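PDB 3IR4: glutaredoxin 2 from Salmonella enterica subsp. enterica serovar Typhimurium, which probably acts as a glutathione-dependent thiol-disulfide oxidoreductase, here captured with glutathione joined to it through a sulfur-sulfur bond. Local coordinates for residues A[11-16]-A[182-187]; A[44-49]-A[61-66]; A[100-105]-A[144-149]; A[107-112]-A[123-128]. All coordinates share one frame; numbering follows the deposited sequence.

Interaction 1 of 4, residues A[11-16]-A[182-187]. With GSH (glutathione), chain B.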
# COMPACT_ATOMS: atom_id res chain seq x y z
N HIS A 11 2.13 -2.69 6.49
CA HIS A 11 0.86 -1.98 6.33
C HIS A 11 0.96 -0.74 5.42
O HIS A 11 -0.05 -0.22 4.98
CB HIS A 11 0.33 -1.47 7.68
CG HIS A 11 0.98 -0.21 8.17
ND1 HIS A 11 2.08 -0.21 8.99
CD2 HIS A 11 0.66 1.10 7.98
CE1 HIS A 11 2.42 1.04 9.26
NE2 HIS A 11 1.58 1.85 8.65
N CYS A 12 2.18 -0.27 5.17
CA CYS A 12 2.37 1.04 4.55
C CYS A 12 2.09 1.00 3.06
O CYS A 12 2.71 0.22 2.37
CB CYS A 12 3.82 1.50 4.80
SG CYS A 12 4.25 3.02 3.91
N PRO A 13 1.13 1.81 2.57
CA PRO A 13 0.83 1.76 1.15
C PRO A 13 2.00 2.16 0.26
O PRO A 13 2.15 1.64 -0.86
CB PRO A 13 -0.38 2.69 1.01
CG PRO A 13 -0.25 3.65 2.12
CD PRO A 13 0.32 2.83 3.24
N PHE A 14 2.86 3.06 0.73
CA PHE A 14 4.04 3.44 -0.05
C PHE A 14 4.99 2.25 -0.22
O PHE A 14 5.64 2.11 -1.24
CB PHE A 14 4.72 4.64 0.60
CG PHE A 14 3.85 5.85 0.70
CD1 PHE A 14 3.23 6.19 1.89
CD2 PHE A 14 3.56 6.60 -0.42
CE1 PHE A 14 2.42 7.31 1.96
CE2 PHE A 14 2.74 7.72 -0.34
CZ PHE A 14 2.17 8.06 0.85
N CYS A 15 5.11 1.45 0.82
CA CYS A 15 5.90 0.23 0.75
C CYS A 15 5.29 -0.79 -0.22
O CYS A 15 6.01 -1.44 -0.99
CB CYS A 15 6.05 -0.36 2.13
SG CYS A 15 7.12 0.67 3.20
N VAL A 16 3.97 -0.90 -0.25
CA VAL A 16 3.31 -1.77 -1.22
C VAL A 16 3.65 -1.28 -2.63
O VAL A 16 3.97 -2.08 -3.48
CB VAL A 16 1.79 -1.83 -0.95
CG1 VAL A 16 1.06 -2.59 -2.06
CG2 VAL A 16 1.53 -2.47 0.43
N LEU A 182 -6.65 -0.55 -2.23
CA LEU A 182 -7.56 -1.68 -2.26
C LEU A 182 -7.03 -2.83 -1.41
O LEU A 182 -7.79 -3.49 -0.70
CB LEU A 182 -7.84 -2.14 -3.69
CG LEU A 182 -8.41 -1.09 -4.65
CD1 LEU A 182 -8.63 -1.70 -6.02
CD2 LEU A 182 -9.70 -0.48 -4.11
N ARG A 183 -5.73 -3.12 -1.52
CA ARG A 183 -5.11 -4.18 -0.74
C ARG A 183 -5.36 -3.96 0.75
O ARG A 183 -5.79 -4.85 1.48
CB ARG A 183 -3.62 -4.22 -1.08
CG ARG A 183 -2.79 -5.34 -0.46
CD ARG A 183 -2.09 -4.97 0.81
NE ARG A 183 -1.26 -6.10 1.25
CZ ARG A 183 -0.30 -6.02 2.17
NH1 ARG A 183 -0.05 -4.89 2.81
NH2 ARG A 183 0.40 -7.10 2.45
N ASN A 184 -5.11 -2.51 1.33
CA ASN A 184 -5.31 -2.25 2.74
C ASN A 184 -6.80 -2.30 3.12
O ASN A 184 -7.14 -2.65 4.25
CB ASN A 184 -4.56 -0.99 3.12
CG ASN A 184 -3.03 -1.21 3.13
OD1 ASN A 184 -2.55 -2.35 3.17
ND2 ASN A 184 -2.28 -0.12 3.10
N LEU A 185 -7.69 -2.00 2.17
CA LEU A 185 -9.12 -2.09 2.43
C LEU A 185 -9.59 -3.51 2.70
O LEU A 185 -10.62 -3.71 3.33
CB LEU A 185 -9.94 -1.43 1.34
CG LEU A 185 -10.01 0.08 1.38
CD1 LEU A 185 -10.64 0.63 0.10
CD2 LEU A 185 -10.78 0.58 2.60
N THR A 186 -8.84 -4.52 2.27
CA THR A 186 -9.21 -5.90 2.56
C THR A 186 -9.10 -6.23 4.05
O THR A 186 -9.58 -7.26 4.49
CB THR A 186 -8.48 -6.94 1.71
OG1 THR A 186 -7.08 -6.95 2.00
CG2 THR A 186 -8.72 -6.73 0.24
N LEU A 187 -8.45 -5.35 4.84
CA LEU A 187 -8.41 -5.53 6.29
C LEU A 187 -9.75 -5.15 6.93
O LEU A 187 -9.98 -5.45 8.11
CB LEU A 187 -7.30 -4.67 6.89
CG LEU A 187 -6.91 -4.92 8.35
CD1 LEU A 187 -6.38 -6.31 8.51
CD2 LEU A 187 -5.89 -3.88 8.77
N1 GSH B . 7.04 10.22 0.12
CA1 GSH B . 7.32 8.91 0.73
C1 GSH B . 7.29 7.84 -0.32
O11 GSH B . 6.59 8.06 -1.34
O12 GSH B . 7.95 6.80 -0.12
CB1 GSH B . 6.27 8.66 1.81
CG1 GSH B . 6.66 7.46 2.68
CD1 GSH B . 5.90 7.37 3.99
OE1 GSH B . 4.92 8.25 4.26
N2 GSH B . 6.17 6.39 4.81
CA2 GSH B . 5.67 6.28 6.17
C2 GSH B . 6.77 6.52 7.15
O2 GSH B . 7.99 6.07 6.87
CB2 GSH B . 5.02 4.90 6.42
SG2 GSH B . 3.52 4.53 5.45
N3 GSH B . 6.50 7.11 8.28
CA3 GSH B . 7.53 7.63 9.15
C3 GSH B . 7.47 6.91 10.44
O31 GSH B . 6.79 5.85 10.52
O32 GSH B . 8.11 7.39 11.41

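Interaction 2 of 4, residues A[44-49]-A[61-66]. With GSH (glutathione), chain B.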
# COMPACT_ATOMS: atom_id res chain seq x y z
N ARG A 44 20.37 5.34 9.75
CA ARG A 44 21.72 4.99 9.30
C ARG A 44 21.75 5.00 7.76
O ARG A 44 22.67 5.53 7.13
CB ARG A 44 22.14 3.63 9.85
CG ARG A 44 23.63 3.38 9.82
CD ARG A 44 23.98 2.05 10.48
NE ARG A 44 23.27 1.90 11.75
CZ ARG A 44 22.33 0.99 11.99
NH1 ARG A 44 21.74 0.98 13.18
NH2 ARG A 44 22.00 0.08 11.09
N MSE A 45 20.70 4.44 7.17
CA MSE A 45 20.63 4.33 5.71
C MSE A 45 20.54 5.67 4.99
O MSE A 45 21.44 6.02 4.20
CB MSE A 45 19.43 3.46 5.31
CG MSE A 45 19.54 2.07 5.87
SE MSE A 45 17.96 1.01 5.58
CE MSE A 45 18.60 -0.57 6.43
N ILE A 46 19.50 6.42 5.31
CA ILE A 46 19.11 7.65 4.58
C ILE A 46 19.05 8.93 5.41
O ILE A 46 18.73 9.98 4.88
CB ILE A 46 17.76 7.45 3.82
CG1 ILE A 46 16.60 7.23 4.79
CG2 ILE A 46 17.87 6.26 2.85
CD1 ILE A 46 15.21 7.33 4.18
N GLY A 47 19.36 8.85 6.70
CA GLY A 47 19.40 10.06 7.51
C GLY A 47 18.09 10.49 8.12
O GLY A 47 18.04 11.53 8.75
N GLN A 48 17.04 9.71 7.92
CA GLN A 48 15.74 9.97 8.50
C GLN A 48 14.96 8.66 8.66
O GLN A 48 15.30 7.65 8.02
CB GLN A 48 14.90 10.94 7.67
CG GLN A 48 14.52 10.44 6.27
CD GLN A 48 13.48 11.33 5.62
OE1 GLN A 48 12.49 11.73 6.24
NE2 GLN A 48 13.71 11.67 4.37
N LYS A 49 13.91 8.68 9.49
CA LYS A 49 13.06 7.52 9.68
C LYS A 49 11.93 7.58 8.68
O LYS A 49 10.94 8.28 8.89
CB LYS A 49 12.52 7.53 11.12
CG LYS A 49 11.64 6.34 11.44
CD LYS A 49 11.10 6.41 12.86
CE LYS A 49 10.25 5.20 13.27
NZ LYS A 49 8.99 5.07 12.48
N TYR A 61 21.47 3.45 -1.07
CA TYR A 61 20.08 3.44 -0.72
C TYR A 61 19.27 4.46 -1.50
O TYR A 61 19.76 5.55 -1.80
CB TYR A 61 19.94 3.71 0.77
CG TYR A 61 20.63 2.70 1.66
CD1 TYR A 61 21.83 2.99 2.31
CD2 TYR A 61 20.07 1.45 1.84
CE1 TYR A 61 22.45 2.06 3.10
CE2 TYR A 61 20.68 0.51 2.63
CZ TYR A 61 21.87 0.82 3.26
OH TYR A 61 22.49 -0.08 4.09
N LEU A 62 18.04 4.11 -1.81
CA LEU A 62 17.13 4.96 -2.54
C LEU A 62 15.78 4.99 -1.83
O LEU A 62 15.08 3.98 -1.80
CB LEU A 62 16.93 4.42 -3.96
CG LEU A 62 15.98 5.18 -4.90
CD1 LEU A 62 16.49 6.55 -5.25
CD2 LEU A 62 15.71 4.39 -6.19
N PRO A 63 15.40 6.14 -1.27
CA PRO A 63 14.06 6.29 -0.71
C PRO A 63 13.10 6.81 -1.80
O PRO A 63 13.51 7.05 -2.93
CB PRO A 63 14.28 7.35 0.37
CG PRO A 63 15.33 8.21 -0.24
CD PRO A 63 16.20 7.35 -1.07
N GLU A 64 11.85 6.99 -1.39
CA GLU A 64 10.72 7.52 -2.18
C GLU A 64 10.10 6.45 -3.07
O GLU A 64 10.68 6.05 -4.08
CB GLU A 64 11.07 8.77 -3.00
CG GLU A 64 11.53 9.94 -2.16
CD GLU A 64 10.44 10.54 -1.31
OE1 GLU A 64 9.23 10.29 -1.56
OE2 GLU A 64 10.82 11.33 -0.40
N SER A 65 8.91 6.03 -2.67
CA SER A 65 8.20 4.99 -3.39
C SER A 65 8.20 5.11 -4.90
O SER A 65 8.52 4.15 -5.58
CB SER A 65 6.77 4.86 -2.88
OG SER A 65 6.06 6.05 -3.04
N MSE A 66 7.88 6.28 -5.42
CA MSE A 66 7.76 6.38 -6.89
C MSE A 66 9.13 6.37 -7.56
O MSE A 66 9.25 5.92 -8.70
CB MSE A 66 6.93 7.58 -7.29
CG MSE A 66 5.49 7.53 -6.82
SE MSE A 66 4.54 5.86 -7.15
CE MSE A 66 4.64 5.85 -9.07
N1 GSH B . 7.04 10.22 0.12
CA1 GSH B . 7.32 8.91 0.73
C1 GSH B . 7.29 7.84 -0.32
O11 GSH B . 6.59 8.06 -1.34
O12 GSH B . 7.95 6.80 -0.12
CB1 GSH B . 6.27 8.66 1.81
CG1 GSH B . 6.66 7.46 2.68
CD1 GSH B . 5.90 7.37 3.99
OE1 GSH B . 4.92 8.25 4.26
N2 GSH B . 6.17 6.39 4.81
CA2 GSH B . 5.67 6.28 6.17
C2 GSH B . 6.77 6.52 7.15
O2 GSH B . 7.99 6.07 6.87
CB2 GSH B . 5.02 4.90 6.42
SG2 GSH B . 3.52 4.53 5.45
N3 GSH B . 6.50 7.11 8.28
CA3 GSH B . 7.53 7.63 9.15
C3 GSH B . 7.47 6.91 10.44
O31 GSH B . 6.79 5.85 10.52
O32 GSH B . 8.11 7.39 11.41

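Interaction 3 of 4, residues A[100-105]-A[144-149]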
# COMPACT_ATOMS: atom_id res chain seq x y z
N VAL A 100 -10.22 7.53 4.38
CA VAL A 100 -10.08 6.09 4.55
C VAL A 100 -9.28 5.70 5.79
O VAL A 100 -9.47 4.60 6.32
CB VAL A 100 -9.50 5.44 3.28
CG1 VAL A 100 -8.01 5.70 3.15
CG2 VAL A 100 -9.77 3.95 3.26
N ASN A 101 -8.39 6.57 6.26
CA ASN A 101 -7.58 6.22 7.40
C ASN A 101 -8.42 6.08 8.67
O ASN A 101 -7.95 5.46 9.63
CB ASN A 101 -6.43 7.17 7.61
CG ASN A 101 -5.21 6.75 6.85
OD1 ASN A 101 -5.15 5.61 6.36
ND2 ASN A 101 -4.21 7.60 6.80
N GLN A 102 -9.64 6.63 8.70
CA GLN A 102 -10.51 6.40 9.85
C GLN A 102 -10.91 4.93 9.94
O GLN A 102 -11.22 4.46 11.01
CB GLN A 102 -11.70 7.31 9.83
CG GLN A 102 -11.32 8.76 10.01
CD GLN A 102 -12.50 9.67 10.27
OE1 GLN A 102 -13.64 9.36 9.95
NE2 GLN A 102 -12.22 10.82 10.84
N LEU A 103 -10.95 4.23 8.81
CA LEU A 103 -11.12 2.79 8.79
C LEU A 103 -9.78 2.06 9.02
O LEU A 103 -9.72 1.07 9.74
CB LEU A 103 -11.71 2.33 7.45
CG LEU A 103 -13.18 2.65 7.20
CD1 LEU A 103 -13.51 2.35 5.76
CD2 LEU A 103 -14.08 1.81 8.17
N LEU A 104 -8.75 2.50 8.34
CA LEU A 104 -7.51 1.72 8.30
C LEU A 104 -6.64 1.79 9.54
O LEU A 104 -6.20 0.76 10.03
CB LEU A 104 -6.67 2.06 7.05
CG LEU A 104 -7.34 1.79 5.71
CD1 LEU A 104 -6.44 2.30 4.56
CD2 LEU A 104 -7.65 0.33 5.54
N LEU A 105 -6.36 2.98 10.04
CA LEU A 105 -5.38 3.09 11.13
C LEU A 105 -5.78 2.32 12.38
O LEU A 105 -4.93 1.63 12.95
CB LEU A 105 -5.06 4.56 11.43
CG LEU A 105 -4.49 5.40 10.26
CD1 LEU A 105 -4.27 6.81 10.73
CD2 LEU A 105 -3.21 4.81 9.68
N ALA A 144 -19.79 1.62 10.68
CA ALA A 144 -20.93 1.30 9.79
C ALA A 144 -21.05 2.37 8.71
O ALA A 144 -21.18 2.08 7.52
CB ALA A 144 -22.23 1.18 10.59
N GLY A 145 -21.05 3.63 9.11
CA GLY A 145 -21.17 4.71 8.15
C GLY A 145 -19.97 4.80 7.20
O GLY A 145 -20.11 5.08 6.02
N LEU A 146 -18.77 4.58 7.73
CA LEU A 146 -17.56 4.64 6.92
C LEU A 146 -17.56 3.51 5.89
O LEU A 146 -17.15 3.72 4.75
CB LEU A 146 -16.31 4.56 7.80
CG LEU A 146 -16.04 5.81 8.63
CD1 LEU A 146 -15.05 5.49 9.75
CD2 LEU A 146 -15.48 6.92 7.76
N ILE A 147 -17.99 2.32 6.31
CA ILE A 147 -18.09 1.17 5.41
C ILE A 147 -19.09 1.44 4.29
O ILE A 147 -18.85 1.10 3.10
CB ILE A 147 -18.44 -0.13 6.20
CG1 ILE A 147 -17.22 -0.56 7.04
CG2 ILE A 147 -18.93 -1.25 5.26
CD1 ILE A 147 -17.50 -1.58 8.14
N LYS A 148 -20.21 2.06 4.62
CA LYS A 148 -21.17 2.40 3.58
C LYS A 148 -20.59 3.43 2.61
O LYS A 148 -20.83 3.37 1.40
CB LYS A 148 -22.45 2.94 4.25
CG LYS A 148 -23.58 3.31 3.29
CD LYS A 148 -24.82 3.82 4.00
CE LYS A 148 -25.95 4.11 3.04
NZ LYS A 148 -26.51 2.86 2.47
N LYS A 149 -19.83 4.39 3.14
CA LYS A 149 -19.15 5.40 2.31
C LYS A 149 -18.19 4.77 1.32
O LYS A 149 -18.24 5.05 0.13
CB LYS A 149 -18.38 6.45 3.14
CG LYS A 149 -19.20 7.63 3.71
CD LYS A 149 -18.34 8.53 4.61
CE LYS A 149 -17.13 9.09 3.90
NZ LYS A 149 -17.55 9.93 2.75

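Interaction 4 of 4, residues A[107-112]-A[123-128]. With GSH (glutathione), chain B.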
# COMPACT_ATOMS: atom_id res chain seq x y z
N ARG A 107 -7.51 -0.33 12.59
CA ARG A 107 -7.38 -1.73 12.27
C ARG A 107 -5.93 -2.16 12.13
O ARG A 107 -5.54 -3.22 12.64
CB ARG A 107 -8.24 -2.07 11.04
CG ARG A 107 -9.72 -2.01 11.36
CD ARG A 107 -10.57 -2.14 10.12
NE ARG A 107 -12.02 -2.20 10.40
CZ ARG A 107 -12.74 -1.16 10.79
NH1 ARG A 107 -12.21 0.05 10.86
NH2 ARG A 107 -14.02 -1.33 11.11
N PHE A 108 -5.10 -1.34 11.50
CA PHE A 108 -3.67 -1.63 11.47
C PHE A 108 -3.15 -1.83 12.90
O PHE A 108 -2.41 -2.78 13.17
CB PHE A 108 -2.87 -0.46 10.84
CG PHE A 108 -3.10 -0.22 9.36
CD1 PHE A 108 -3.49 -1.21 8.47
CD2 PHE A 108 -2.78 1.00 8.84
CE1 PHE A 108 -3.62 -0.93 7.11
CE2 PHE A 108 -2.89 1.27 7.47
CZ PHE A 108 -3.31 0.31 6.63
N ALA A 109 -3.55 -0.95 13.80
CA ALA A 109 -3.06 -0.95 15.18
C ALA A 109 -3.47 -2.20 15.97
O ALA A 109 -2.86 -2.49 16.99
CB ALA A 109 -3.56 0.26 15.88
N LYS A 110 -4.51 -2.88 15.51
CA LYS A 110 -5.02 -4.08 16.12
C LYS A 110 -4.60 -5.37 15.44
O LYS A 110 -4.98 -6.43 15.89
CB LYS A 110 -6.55 -4.03 16.15
CG LYS A 110 -7.11 -3.08 17.19
CD LYS A 110 -8.60 -2.80 16.97
CE LYS A 110 -9.40 -2.55 18.23
NZ LYS A 110 -8.92 -1.40 19.02
N SER A 111 -3.81 -5.27 14.36
CA SER A 111 -3.55 -6.42 13.53
C SER A 111 -2.10 -6.91 13.57
O SER A 111 -1.18 -6.21 13.97
CB SER A 111 -3.97 -6.09 12.08
OG SER A 111 -5.36 -5.88 12.01
N ALA A 112 -1.89 -8.15 13.15
CA ALA A 112 -0.58 -8.79 13.23
C ALA A 112 0.40 -8.46 12.11
O ALA A 112 0.91 -9.36 11.47
CB ALA A 112 -0.75 -10.30 13.37
N GLN A 123 2.53 0.32 20.48
CA GLN A 123 2.17 1.51 21.24
C GLN A 123 2.65 2.78 20.55
O GLN A 123 1.96 3.82 20.52
CB GLN A 123 2.71 1.45 22.66
CG GLN A 123 2.34 2.70 23.47
CD GLN A 123 2.96 2.67 24.83
OE1 GLN A 123 3.93 3.38 25.09
NE2 GLN A 123 2.46 1.83 25.69
N TYR A 124 3.88 2.74 20.02
CA TYR A 124 4.47 3.86 19.29
C TYR A 124 3.54 4.31 18.15
O TYR A 124 3.26 5.50 17.98
CB TYR A 124 5.83 3.46 18.74
CG TYR A 124 6.49 4.49 17.89
CD1 TYR A 124 6.27 4.52 16.52
CD2 TYR A 124 7.39 5.39 18.41
CE1 TYR A 124 6.90 5.44 15.70
CE2 TYR A 124 8.00 6.34 17.61
CZ TYR A 124 7.74 6.36 16.24
OH TYR A 124 8.34 7.25 15.36
N PHE A 125 3.05 3.35 17.39
CA PHE A 125 2.13 3.63 16.29
C PHE A 125 0.83 4.26 16.76
O PHE A 125 0.38 5.28 16.23
CB PHE A 125 1.86 2.33 15.52
CG PHE A 125 0.93 2.50 14.34
CD1 PHE A 125 1.41 2.97 13.13
CD2 PHE A 125 -0.42 2.18 14.44
CE1 PHE A 125 0.58 3.08 12.04
CE2 PHE A 125 -1.26 2.31 13.35
CZ PHE A 125 -0.76 2.77 12.16
N ILE A 126 0.22 3.65 17.77
CA ILE A 126 -1.04 4.13 18.27
C ILE A 126 -0.92 5.59 18.74
O ILE A 126 -1.75 6.45 18.43
CB ILE A 126 -1.52 3.22 19.44
CG1 ILE A 126 -1.89 1.81 18.95
CG2 ILE A 126 -2.70 3.87 20.18
CD1 ILE A 126 -1.96 0.75 20.03
N ARG A 127 0.09 5.83 19.55
CA ARG A 127 0.29 7.15 20.13
C ARG A 127 0.46 8.18 19.05
O ARG A 127 -0.12 9.28 19.12
CB ARG A 127 1.45 7.17 21.11
CG ARG A 127 1.16 6.36 22.33
CD ARG A 127 1.86 6.78 23.51
NE ARG A 127 1.22 6.25 24.70
CZ ARG A 127 1.82 6.21 25.87
NH1 ARG A 127 3.05 6.70 26.00
NH2 ARG A 127 1.20 5.69 26.92
N LYS A 128 1.29 7.90 18.06
CA LYS A 128 1.57 8.84 17.01
C LYS A 128 0.33 9.16 16.18
O LYS A 128 0.05 10.32 15.90
CB LYS A 128 2.64 8.27 16.10
CG LYS A 128 2.96 9.15 14.92
CD LYS A 128 3.86 8.48 13.96
CE LYS A 128 5.21 8.39 14.49
NZ LYS A 128 6.02 7.74 13.43
N1 GSH B . 7.04 10.22 0.12
CA1 GSH B . 7.32 8.91 0.73
C1 GSH B . 7.29 7.84 -0.32
O11 GSH B . 6.59 8.06 -1.34
O12 GSH B . 7.95 6.80 -0.12
CB1 GSH B . 6.27 8.66 1.81
CG1 GSH B . 6.66 7.46 2.68
CD1 GSH B . 5.90 7.37 3.99
OE1 GSH B . 4.92 8.25 4.26
N2 GSH B . 6.17 6.39 4.81
CA2 GSH B . 5.67 6.28 6.17
C2 GSH B . 6.77 6.52 7.15
O2 GSH B . 7.99 6.07 6.87
CB2 GSH B . 5.02 4.90 6.42
SG2 GSH B . 3.52 4.53 5.45
N3 GSH B . 6.50 7.11 8.28
CA3 GSH B . 7.53 7.63 9.15
C3 GSH B . 7.47 6.91 10.44
O31 GSH B . 6.79 5.85 10.52
O32 GSH B . 8.11 7.39 11.41

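Interaction 1 of 4, residues A[11-16]-A[182-187]
Asn-184 reaches from helix 173-185 to the backbone of His-11, just ahead of the helix that starts at Pro-13. From CB the side chain heads for this loop, with CG anti to its own carbonyl carbon (chi1 -71°). CG then stands 3.6 Å from His-11 O, OD1 stays farther off at 3.8 Å from the same oxygen, and ND2 closes the contact. ND2 donates to His-11 O over 2.9 Å, a weak bond because it is strongly bent (124° at the hydrogen). ND2 also lies 3.9 Å from Pro-13 CD. Within the first turn of helix 13-25, Val-16 CG2 packs 3.7 Å from Arg-183 NH1; the NH2 of that guanidinium forms a salt bridge with Asp-10 and a hydrogen bond with Asn-211. Asn-184 and Arg-183 were each modelled in two conformers, so the bond and the Val-16 contact hold for one of them and are less certain. Cys-12 is the N-cap residue, and its SG is joined to glutathione SG2 at 2.3 Å, as expected for the first cysteine of a glutaredoxin CxxC motif. The contact thus sets the start of helix 13-25 against the latter part of helix 173-185, while Leu-104 and Phe-108 of helix 101-108 pack on Asn-184.

Interaction 2 of 4, residues A[44-49]-A[61-66]
Met-45, present as selenomethionine, lies across one face of the Tyr-61 ring. Its CB sits over the ring centre, 3.8 Å from the centroid and only 7° off the normal, in a CH-pi contact. With CG anti to the carbonyl carbon (chi1 -60°) and the chain extended beyond it, the side chain runs on over the ring: CG comes to 3.7 Å from Tyr-61 CZ, and SE makes an oblique Met-aromatic contact, 4.6 Å from the centroid. Two conformers were modelled for Met-45, and this is one of them. Beside it, Ile-46 uses both branches. CG2 touches Tyr-61 CB at 3.9 Å, while CD1 slides past Pro-63 and meets its CB, also at 3.9 Å.

Behind this apolar shell stands Ile-53 of strand 53-55, which packs on Met-45, Ile-46 and Tyr-61 alike. Gly-47, with positive phi, is the first residue past helix 40-46, and the loop then runs to Lys-49. Strand 61-63 leads to Glu-64, the N-cap of helix 65-74. Both segments then reach glutathione. Lys-49 NZ bonds to glutathione O32 at 2.7 Å, and Tyr-9 OH and Asn-36 O also bond to this NZ and position it. Ser-65 N donates to glutathione O12 at 2.8 Å. Ser-65 OG donates to glutathione O11 at 2.7 Å, and Glu-64 OE1 accepts from glutathione N1.

The two segments share no hydrogen bond, so what they share directly is apolar and ring packing, while Lys-49, Glu-64 and Ser-65 bind the ligand. A helix start beneath one glutathione carboxylate and a lysine at the other would probably favour both negative charges.

Interaction 3 of 4, residues A[100-105]-A[144-149]
Leu-103 and Leu-146 form the centre of an apolar helix-helix crossing on the C-terminal, GST-like side of the fold, between helices 101-108 and 143-160. The axes of the local segments come within 10.1 Å and are steeply inclined, with a signed crossing angle of -114°, so contact is confined to a few side chains. The two leucines slide past each other in opposite directions: Leu-103 CD2 lies 3.6 Å from Leu-146 CB, and Leu-103 CG is 3.7 Å from that same carbon. Leu-103 CD2 also reaches the flank of Ile-147, at 4.1 Å from its CG1. At the partly exposed Gln-102, Leu-146 crosses the side chain at about a right angle, one methyl at its CB and the other near its amide oxygen. Leu-146 CD1 meets Gln-102 CB at 3.8 Å, and Leu-146 CD2 approaches Gln-102 OE1 at 3.8 Å, a van der Waals contact. No hydrogen bond links the two helices here. Val-188, in the loop after helix 173-185, touches both Leu-103 and Ile-147 and so fills in beside the crossing, while His-139 of helix 136-141 packs on Gln-102. Helix 173-185 supports another side of helix 101-108 through Leu-181 and Leu-185, both packed on Val-100.

Interaction 4 of 4, residues A[107-112]-A[123-128]
The rings of Phe-125 and Phe-108 meet by their margins and do not stack: Phe-125 CZ comes to the edge of the Phe-108 ring, near its plane. Ala-109 CB lies at the edge of the Phe-125 ring, also near its plane and 4.0 Å from CD2, while Phe-108 CB approaches that ring obliquely, 4.1 Å from CE2. His-11 joins both rings, inclined by about 50° to Phe-108 and edge-to-face with Phe-125, and Phe-116 adds another ring beside Phe-125.

Phe-125 is placed by its first torsion, which sets CG anti to the backbone N (chi1 -179°) and carries the ring to Phe-108 and Ala-109. One residue on, Ile-126 CG1 packs 3.8 Å from Ala-109 CB, so the methyl of Ala-109 rests against two side chains of helix 119-133. The chain turns here in a type I beta turn from Phe-108 to Ser-111. Arg-107 O is gripped twice: Ser-111 OG donates to it at 2.7 Å from above the carbonyl plane, and Lys-110 N from the other face. Arg-122 NH1 bonds to the carbonyls of Ala-109 and Ser-111.

Across the segments the contact is purely apolar, whereas Tyr-124 and Lys-128, a turn apart, serve the glutathione pocket. Lys-128 NZ donates to Tyr-124 OH at 3.1 Å and stands 2.9 Å from glutathione O32, where its charge would probably help to balance the carboxylate.

How the interactions relate
Interactions 1 and 4 are buried and interaction 3 partly so, whereas interaction 2 lies at the surface. Interaction 1 joins the thioredoxin-like and GST-like parts and alone has a hydrogen bond between its segments, a weak one; the other three make apolar contacts. Interactions 3 and 4 share helix 101-108, one packing its earlier portion, the other its later residues. Interaction 1 touches both, through Leu-104 and Phe-108. Glutathione connects interactions 1, 2 and 4: its sulfur is held at 11-16, its glutamyl end at 61-66, and its glycyl carboxylate is approached by both Lys-49 and Lys-128, from different parts of the fold.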